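Local coordinates for protein SG7.AF (Anopheles freeborni, PDB 6XL7) that inhibits the alternative pathway of host complement as a salivary protein, acting on the activated C3 convertase C3bBb and leaving the classical pathway untouched, at residues A[23-28]-A[71-76]; A[76-81]-A[85-90]. All blocks are in the same frame, centred on the assembly; numbering follows the deposited sequence. Where two conformers were deposited one is given.

Contact 1 of 2, residues A[23-28]-A[71-76]; sequences SVYLQS and ETFYAG. With SO4 (sulfate ion), chain C.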
ATOM      1  N   SER A  23       7.865  12.654 -10.572  1.00 19.53           N
ATOM      2  CA  SER A  23       8.645  11.452 -10.275  0.66 22.94           C
ATOM      3  C   SER A  23       9.110  11.418  -8.824  1.00 19.64           C
ATOM      4  O   SER A  23       9.188  10.336  -8.226  1.00 18.46           O
ATOM      5  CB  SER A  23       9.841  11.351 -11.226  0.66 23.38           C
ATOM      6  OG  SER A  23       9.408  11.245 -12.568  0.66 30.07           O
ATOM      7  N   VAL A  24       9.439  12.567  -8.239  1.00 18.70           N
ATOM      8  CA  VAL A  24       9.895  12.545  -6.851  1.00 16.11           C
ATOM      9  C   VAL A  24       8.790  12.032  -5.931  1.00 15.63           C
ATOM     10  O   VAL A  24       9.051  11.276  -4.985  1.00 16.77           O
ATOM     11  CB  VAL A  24      10.461  13.913  -6.416  1.00 18.48           C
ATOM     12  CG1 VAL A  24       9.377  14.991  -6.358  1.00 17.08           C
ATOM     13  CG2 VAL A  24      11.182  13.784  -5.083  1.00 21.20           C
ATOM     14  N   TYR A  25       7.541  12.412  -6.209  1.00 16.03           N
ATOM     15  CA  TYR A  25       6.420  11.884  -5.443  1.00 14.01           C
ATOM     16  C   TYR A  25       6.214  10.397  -5.723  1.00 14.55           C
ATOM     17  O   TYR A  25       6.032   9.600  -4.793  1.00 13.32           O
ATOM     18  CB  TYR A  25       5.144  12.695  -5.724  1.00 14.22           C
ATOM     19  CG  TYR A  25       3.916  11.861  -5.477  1.00 12.05           C
ATOM     20  CD1 TYR A  25       3.401  11.705  -4.194  1.00 11.36           C
ATOM     21  CD2 TYR A  25       3.308  11.167  -6.519  1.00 13.80           C
ATOM     22  CE1 TYR A  25       2.303  10.883  -3.963  1.00 12.05           C
ATOM     23  CE2 TYR A  25       2.222  10.343  -6.293  1.00 12.93           C
ATOM     24  CZ  TYR A  25       1.727  10.215  -5.018  1.00 11.96           C
ATOM     25  OH  TYR A  25       0.641   9.407  -4.773  1.00 13.62           O
ATOM     26  N   LEU A  26       6.239  10.003  -7.002  1.00 14.80           N
ATOM     27  CA  LEU A  26       5.988   8.607  -7.354  1.00 15.21           C
ATOM     28  C   LEU A  26       6.990   7.675  -6.690  1.00 15.35           C
ATOM     29  O   LEU A  26       6.622   6.590  -6.221  1.00 16.28           O
ATOM     30  CB  LEU A  26       6.029   8.438  -8.873  1.00 18.17           C
ATOM     31  CG  LEU A  26       4.818   8.957  -9.641  1.00 20.01           C
ATOM     32  CD1 LEU A  26       5.126   8.944 -11.130  1.00 22.59           C
ATOM     33  CD2 LEU A  26       3.588   8.099  -9.341  1.00 19.78           C
ATOM     34  N   GLN A  27       8.264   8.075  -6.647  1.00 16.28           N
ATOM     35  CA  GLN A  27       9.279   7.240  -6.012  1.00 18.81           C
ATOM     36  C   GLN A  27       8.965   7.014  -4.539  1.00 16.57           C
ATOM     37  O   GLN A  27       9.072   5.889  -4.039  1.00 17.22           O
ATOM     38  CB  GLN A  27      10.665   7.859  -6.201  1.00 22.26           C
ATOM     39  CG  GLN A  27      11.150   7.798  -7.639  1.00 29.80           C
ATOM     40  CD  GLN A  27      12.303   8.741  -7.916  1.00 42.55           C
ATOM     41  OE1 GLN A  27      12.881   9.327  -6.998  1.00 46.96           O
ATOM     42  NE2 GLN A  27      12.640   8.899  -9.193  1.00 40.09           N
ATOM     43  N   SER A  28       8.566   8.065  -3.829  1.00 14.93           N
ATOM     44  CA  SER A  28       8.224   7.910  -2.417  0.68 13.21           C
ATOM     45  C   SER A  28       6.932   7.130  -2.242  1.00 13.04           C
ATOM     46  O   SER A  28       6.823   6.294  -1.335  1.00 13.00           O
ATOM     47  CB  SER A  28       8.122   9.276  -1.729  0.68 13.36           C
ATOM     48  OG  SER A  28       9.409   9.777  -1.421  0.68 16.20           O
ATOM     49  N   GLU A  71      -3.774   8.813  -1.935  1.00 10.20           N
ATOM     50  CA  GLU A  71      -4.322  10.092  -2.387  1.00 11.01           C
ATOM     51  C   GLU A  71      -4.100  11.177  -1.342  1.00 10.16           C
ATOM     52  O   GLU A  71      -3.859  12.345  -1.684  1.00 10.61           O
ATOM     53  CB  GLU A  71      -5.809   9.971  -2.726  1.00 11.78           C
ATOM     54  CG  GLU A  71      -6.101   9.298  -4.069  1.00 15.24           C
ATOM     55  CD  GLU A  71      -5.302   9.899  -5.215  1.00 14.78           C
ATOM     56  OE1 GLU A  71      -5.555  11.065  -5.579  1.00 17.07           O
ATOM     57  OE2 GLU A  71      -4.439   9.181  -5.754  1.00 17.66           O
ATOM     58  N   THR A  72      -4.171  10.810  -0.059  1.00  9.46           N
ATOM     59  CA  THR A  72      -3.945  11.780   1.007  1.00  9.67           C
ATOM     60  C   THR A  72      -2.499  12.262   0.997  1.00  8.85           C
ATOM     61  O   THR A  72      -2.239  13.466   1.133  1.00  9.33           O
ATOM     62  CB  THR A  72      -4.326  11.149   2.351  1.00  9.16           C
ATOM     63  OG1 THR A  72      -5.711  10.791   2.338  1.00  9.79           O
ATOM     64  CG2 THR A  72      -4.099  12.121   3.493  1.00 10.47           C
ATOM     65  N   PHE A  73      -1.548  11.339   0.821  1.00  8.82           N
ATOM     66  CA  PHE A  73      -0.143  11.698   0.661  1.00  9.21           C
ATOM     67  C   PHE A  73       0.045  12.635  -0.523  1.00  9.26           C
ATOM     68  O   PHE A  73       0.720  13.669  -0.411  1.00  9.77           O
ATOM     69  CB  PHE A  73       0.645  10.404   0.474  1.00  9.39           C
ATOM     70  CG  PHE A  73       2.126  10.585   0.320  1.00  9.72           C
ATOM     71  CD1 PHE A  73       2.837  11.524   1.059  1.00 11.23           C
ATOM     72  CD2 PHE A  73       2.832   9.757  -0.549  1.00 10.09           C
ATOM     73  CE1 PHE A  73       4.220  11.649   0.912  1.00 11.99           C
ATOM     74  CE2 PHE A  73       4.198   9.875  -0.685  1.00 11.32           C
ATOM     75  CZ  PHE A  73       4.893  10.821   0.043  1.00 11.05           C
ATOM     76  N   TYR A  74      -0.566  12.304  -1.668  1.00  9.92           N
ATOM     77  CA  TYR A  74      -0.433  13.165  -2.840  1.00 10.69           C
ATOM     78  C   TYR A  74      -0.989  14.556  -2.572  1.00 11.16           C
ATOM     79  O   TYR A  74      -0.404  15.556  -3.000  1.00 10.12           O
ATOM     80  CB  TYR A  74      -1.090  12.541  -4.075  1.00 11.37           C
ATOM     81  CG  TYR A  74      -0.916  13.424  -5.294  1.00 13.50           C
ATOM     82  CD1 TYR A  74       0.339  13.583  -5.869  1.00 13.19           C
ATOM     83  CD2 TYR A  74      -1.982  14.138  -5.837  1.00 14.05           C
ATOM     84  CE1 TYR A  74       0.533  14.411  -6.962  1.00 15.16           C
ATOM     85  CE2 TYR A  74      -1.800  14.975  -6.949  1.00 15.12           C
ATOM     86  CZ  TYR A  74      -0.533  15.105  -7.496  1.00 15.01           C
ATOM     87  OH  TYR A  74      -0.327  15.929  -8.592  1.00 18.38           O
ATOM     88  N   ALA A  75      -2.123  14.641  -1.872  1.00 10.52           N
ATOM     89  CA  ALA A  75      -2.680  15.943  -1.533  1.00 10.78           C
ATOM     90  C   ALA A  75      -1.684  16.763  -0.720  1.00  8.84           C
ATOM     91  O   ALA A  75      -1.500  17.964  -0.967  1.00 10.45           O
ATOM     92  CB  ALA A  75      -3.996  15.754  -0.769  1.00 11.58           C
ATOM     93  N   GLY A  76      -1.017  16.128   0.252  1.00  9.09           N
ATOM     94  CA  GLY A  76      -0.045  16.846   1.068  1.00  9.33           C
ATOM     95  C   GLY A  76       1.194  17.274   0.305  1.00  9.11           C
ATOM     96  O   GLY A  76       1.834  18.264   0.672  1.00 10.85           O
TER
HETATM   97  S   SO4 C 202       9.155  14.888 -13.355  1.00 59.27           S
HETATM   98  O1  SO4 C 202       9.244  15.545 -12.054  1.00 48.48           O
HETATM   99  O2  SO4 C 202       8.167  13.813 -13.296  1.00 37.51           O
HETATM  100  O3  SO4 C 202      10.463  14.335 -13.704  1.00 48.46           O
HETATM  101  O4  SO4 C 202       8.742  15.862 -14.362  1.00 53.20           O

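Contact 2 of 2, residues A[76-81]-A[85-90]; sequences GFSYAC and NQYSVD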
ATOM      1  N   GLY A  76      -1.017  16.128   0.252  1.00  9.09           N
ATOM      2  CA  GLY A  76      -0.045  16.846   1.068  1.00  9.33           C
ATOM      3  C   GLY A  76       1.194  17.274   0.305  1.00  9.11           C
ATOM      4  O   GLY A  76       1.834  18.264   0.672  1.00 10.85           O
ATOM      5  N   PHE A  77       1.545  16.547  -0.759  1.00  9.37           N
ATOM      6  CA  PHE A  77       2.662  16.927  -1.620  1.00  9.93           C
ATOM      7  C   PHE A  77       2.302  18.098  -2.518  1.00 11.88           C
ATOM      8  O   PHE A  77       3.169  18.928  -2.837  1.00 12.20           O
ATOM      9  CB  PHE A  77       3.043  15.701  -2.457  1.00 10.57           C
ATOM     10  CG  PHE A  77       3.944  15.996  -3.637  1.00 11.68           C
ATOM     11  CD1 PHE A  77       5.254  16.428  -3.450  1.00 12.58           C
ATOM     12  CD2 PHE A  77       3.490  15.814  -4.935  1.00 11.86           C
ATOM     13  CE1 PHE A  77       6.090  16.680  -4.538  1.00 12.72           C
ATOM     14  CE2 PHE A  77       4.323  16.065  -6.023  1.00 12.53           C
ATOM     15  CZ  PHE A  77       5.616  16.502  -5.824  1.00 13.33           C
ATOM     16  N   SER A  78       1.030  18.194  -2.911  1.00 11.37           N
ATOM     17  CA  SER A  78       0.627  19.065  -4.008  1.00 11.52           C
ATOM     18  C   SER A  78      -0.430  20.076  -3.576  1.00 12.01           C
ATOM     19  O   SER A  78      -0.110  21.038  -2.879  1.00 12.75           O
ATOM     20  CB  SER A  78       0.192  18.229  -5.226  1.00 12.86           C
ATOM     21  OG  SER A  78      -0.948  17.428  -4.962  1.00 12.85           O
ATOM     22  N   TYR A  79      -1.686  19.855  -3.967  1.00 12.38           N
ATOM     23  CA  TYR A  79      -2.693  20.910  -3.947  1.00 13.17           C
ATOM     24  C   TYR A  79      -3.176  21.285  -2.549  1.00 12.72           C
ATOM     25  O   TYR A  79      -3.801  22.341  -2.401  1.00 16.72           O
ATOM     26  CB  TYR A  79      -3.883  20.521  -4.834  1.00 14.46           C
ATOM     27  CG  TYR A  79      -4.535  19.210  -4.430  1.00 12.47           C
ATOM     28  CD1 TYR A  79      -5.504  19.170  -3.425  1.00 13.12           C
ATOM     29  CD2 TYR A  79      -4.187  18.015  -5.046  1.00 11.61           C
ATOM     30  CE1 TYR A  79      -6.096  17.984  -3.056  1.00 12.96           C
ATOM     31  CE2 TYR A  79      -4.779  16.815  -4.681  1.00 14.43           C
ATOM     32  CZ  TYR A  79      -5.739  16.812  -3.684  1.00 13.49           C
ATOM     33  OH  TYR A  79      -6.345  15.630  -3.305  1.00 14.47           O
ATOM     34  N   ALA A  80      -2.912  20.468  -1.532  1.00 11.86           N
ATOM     35  CA  ALA A  80      -3.269  20.807  -0.160  1.00 12.31           C
ATOM     36  C   ALA A  80      -2.079  21.255   0.675  1.00 13.05           C
ATOM     37  O   ALA A  80      -2.231  21.459   1.881  1.00 15.90           O
ATOM     38  CB  ALA A  80      -3.973  19.633   0.524  1.00 13.16           C
ATOM     39  N   CYS A  81      -0.907  21.422   0.074  1.00 12.28           N
ATOM     40  CA  CYS A  81       0.252  21.860   0.841  1.00 13.00           C
ATOM     41  C   CYS A  81       0.215  23.372   1.003  1.00 14.91           C
ATOM     42  O   CYS A  81       0.149  24.106   0.010  1.00 17.48           O
ATOM     43  CB  CYS A  81       1.546  21.438   0.157  1.00 12.37           C
ATOM     44  SG  CYS A  81       2.964  21.775   1.205  1.00 13.87           S
ATOM     45  N   ASN A  85       6.189  25.670  -1.039  1.00 16.84           N
ATOM     46  CA  ASN A  85       5.725  25.706  -2.423  1.00 16.53           C
ATOM     47  C   ASN A  85       5.159  24.350  -2.811  1.00 16.04           C
ATOM     48  O   ASN A  85       5.735  23.305  -2.501  1.00 16.41           O
ATOM     49  CB  ASN A  85       6.873  26.054  -3.369  1.00 19.95           C
ATOM     50  CG  ASN A  85       7.347  27.479  -3.208  1.00 24.67           C
ATOM     51  OD1 ASN A  85       6.689  28.296  -2.567  1.00 25.60           O
ATOM     52  ND2 ASN A  85       8.487  27.789  -3.808  1.00 32.35           N
ATOM     53  N   GLN A  86       4.013  24.361  -3.481  1.00 15.25           N
ATOM     54  CA  GLN A  86       3.384  23.096  -3.821  1.00 15.82           C
ATOM     55  C   GLN A  86       4.275  22.292  -4.765  1.00 14.13           C
ATOM     56  O   GLN A  86       5.040  22.847  -5.562  1.00 16.57           O
ATOM     57  CB  GLN A  86       1.984  23.339  -4.389  1.00 19.54           C
ATOM     58  CG  GLN A  86       1.096  24.038  -3.352  1.00 20.91           C
ATOM     59  CD  GLN A  86      -0.370  24.084  -3.721  1.00 23.21           C
ATOM     60  OE1 GLN A  86      -0.738  23.993  -4.890  1.00 27.06           O
ATOM     61  NE2 GLN A  86      -1.221  24.234  -2.711  1.00 24.49           N
ATOM     62  N   TYR A  87       4.206  20.967  -4.631  1.00 15.00           N
ATOM     63  CA  TYR A  87       4.998  20.010  -5.403  1.00 15.54           C
ATOM     64  C   TYR A  87       6.467  19.994  -4.991  1.00 15.29           C
ATOM     65  O   TYR A  87       7.296  19.395  -5.689  1.00 17.86           O
ATOM     66  CB  TYR A  87       4.845  20.186  -6.925  1.00 18.67           C
ATOM     67  CG  TYR A  87       3.405  20.268  -7.402  1.00 19.40           C
ATOM     68  CD1 TYR A  87       2.723  19.135  -7.812  1.00 16.76           C
ATOM     69  CD2 TYR A  87       2.731  21.485  -7.448  1.00 30.32           C
ATOM     70  CE1 TYR A  87       1.414  19.202  -8.257  1.00 20.06           C
ATOM     71  CE2 TYR A  87       1.416  21.562  -7.880  1.00 30.00           C
ATOM     72  CZ  TYR A  87       0.763  20.415  -8.284  1.00 31.92           C
ATOM     73  OH  TYR A  87      -0.543  20.479  -8.723  1.00 37.74           O
ATOM     74  N   SER A  88       6.815  20.599  -3.857  1.00 13.64           N
ATOM     75  CA  SER A  88       8.208  20.659  -3.432  1.00 14.65           C
ATOM     76  C   SER A  88       8.589  19.427  -2.617  1.00 13.70           C
ATOM     77  O   SER A  88       7.745  18.730  -2.050  1.00 14.49           O
ATOM     78  CB  SER A  88       8.477  21.905  -2.586  1.00 14.83           C
ATOM     79  OG  SER A  88       7.724  21.867  -1.386  1.00 15.87           O
ATOM     80  N   VAL A  89       9.899  19.194  -2.537  1.00 14.68           N
ATOM     81  CA  VAL A  89      10.433  18.148  -1.670  1.00 14.18           C
ATOM     82  C   VAL A  89      10.047  18.405  -0.217  1.00 13.23           C
ATOM     83  O   VAL A  89       9.766  17.465   0.538  1.00 13.38           O
ATOM     84  CB  VAL A  89      11.959  18.039  -1.859  1.00 17.91           C
ATOM     85  CG1 VAL A  89      12.584  17.162  -0.780  1.00 18.42           C
ATOM     86  CG2 VAL A  89      12.274  17.476  -3.242  1.00 18.65           C
ATOM     87  N   ASP A  90       9.996  19.678   0.194  1.00 12.50           N
ATOM     88  CA  ASP A  90       9.613  19.976   1.571  1.00 12.55           C
ATOM     89  C   ASP A  90       8.166  19.580   1.851  1.00 12.15           C
ATOM     90  O   ASP A  90       7.871  19.029   2.916  1.00 11.33           O
ATOM     91  CB  ASP A  90       9.877  21.445   1.905  1.00 11.41           C
ATOM     92  CG  ASP A  90      11.364  21.766   2.020  1.00 15.30           C
ATOM     93  OD1 ASP A  90      12.139  20.868   2.409  1.00 14.92           O
ATOM     94  OD2 ASP A  90      11.745  22.920   1.735  1.00 18.50           O
TER

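Contact 1 of 2, residues A[23-28]-A[71-76]
One ring, that of Y25, bridges two helices whose short axis segments come no nearer than 11.1 Å, more than the usual spacing of tightly packed helices, and it does so by taking an aromatic neighbour's edge over its face. CD1 of Y74 sits 3.6 Å above the Y25 ring plane, almost over its centre, so the two tyrosines form an edge-to-face pair with planes at 68°. With CG roughly anti to the backbone N (chi1 155°), the Y25 ring is directed toward helix 56-77, and its hydroxyl end arrives beside that helix, with Y25 OH 3.6 Å from Y74 CB. F73 then slides past Y25 in the opposite sense: Y25 CE1 comes within 3.6 Å of F73 CD2, the rings lying obliquely at 45°. A turn further along helix 23-46, S28 brings CB to the rim of the phenylalanine, 4.0 Å from F73 CZ.

Together Y25, F73 and Y74 make an aromatic cluster between two helices of a mostly helical fold, running roughly antiparallel here. Helix 89-113 completes the setting, for Y99 stacks on F73 while L92 touches both F73 and S28. R21, in the loop before helix 23-46, makes a cation-pi contact with Y74 and a salt bridge with E71, tying that loop to helix 56-77. At the first turn of helix 23-46, away from the rings, a sulfate probably derived from the crystallisation liquor receives a hydrogen bond on its O2 from the backbone N of S23 (3.0 Å); a second, from S23 OG, is less certain because S23 has two conformers.

Contact 2 of 2, residues A[76-81]-A[85-90]
F77 and Y87 meet through both backbone and rings: Y87 N donates to F77 O over 2.9 Å, while CA of Y87 lies over the face of the F77 ring as a CH-pi contact, 3.8 Å from the centroid. The tyrosine ring turns its edge toward the same phenylalanine, an offset edge-to-face pair with planes at 87°. Its own face is used by S78, whose CB stands 3.9 Å from the Y87 ring centroid.

Beside this aromatic group, Q86 extends its amide across the neighbouring turn. NE2 of Q86 gives a nearly straight bond to C81 O (3.0 Å, 166°), with the acceptor lying in the plane of the amide, and a weak, bent one to Y79 O. Two carbonyls of the turn are thus gathered by one nitrogen; the straight bond, with the weaker one beside it, would favour this rotation of the amide.

The arrangement is a helix-loop-helix connection in which helix 56-77 ends and helix 89-113 begins, each flanked by a beta turn: type I from S78 to C81, type II from N85 to S88. At the second turn, S88 OG closes 2.7 Å onto N85 O; S88 is also the N-cap of helix 89-113, its OG taking a hydrogen bond from the backbone N of C91. S78 lies where the chain leaves the first helix; with chi1 at 63°, OG lies between its backbone N and carbonyl carbon and bonds back to Y74 O. Farther out, the disulfide between C81 and C91 ties the first turn covalently to the start of helix 89-113.

Overall arrangement
Contacts 1 and 2 lie on the same side of the chain's centre, their own centres about 9 Å apart, and follow one another along helix 56-77, sharing G76. Contact 1 joins two helices through their flanks, whereas contact 2 organises the connection at the helix end. Aromatic packing runs from one into the other: Y25 CB rests 3.5 Å from F77 CE2, and Y74 OH lies 3.7 Å from Y87 CE1. The backbone adds a probable hydrogen bond of 2.9 Å between A75 O and A80 N. A sulfate other than the one at S23 lies about 3 Å from the Y74 side chain, and a bound sulfate about 5 Å from that of Y79 (nearest atoms); such ions probably come from the crystallisation liquor.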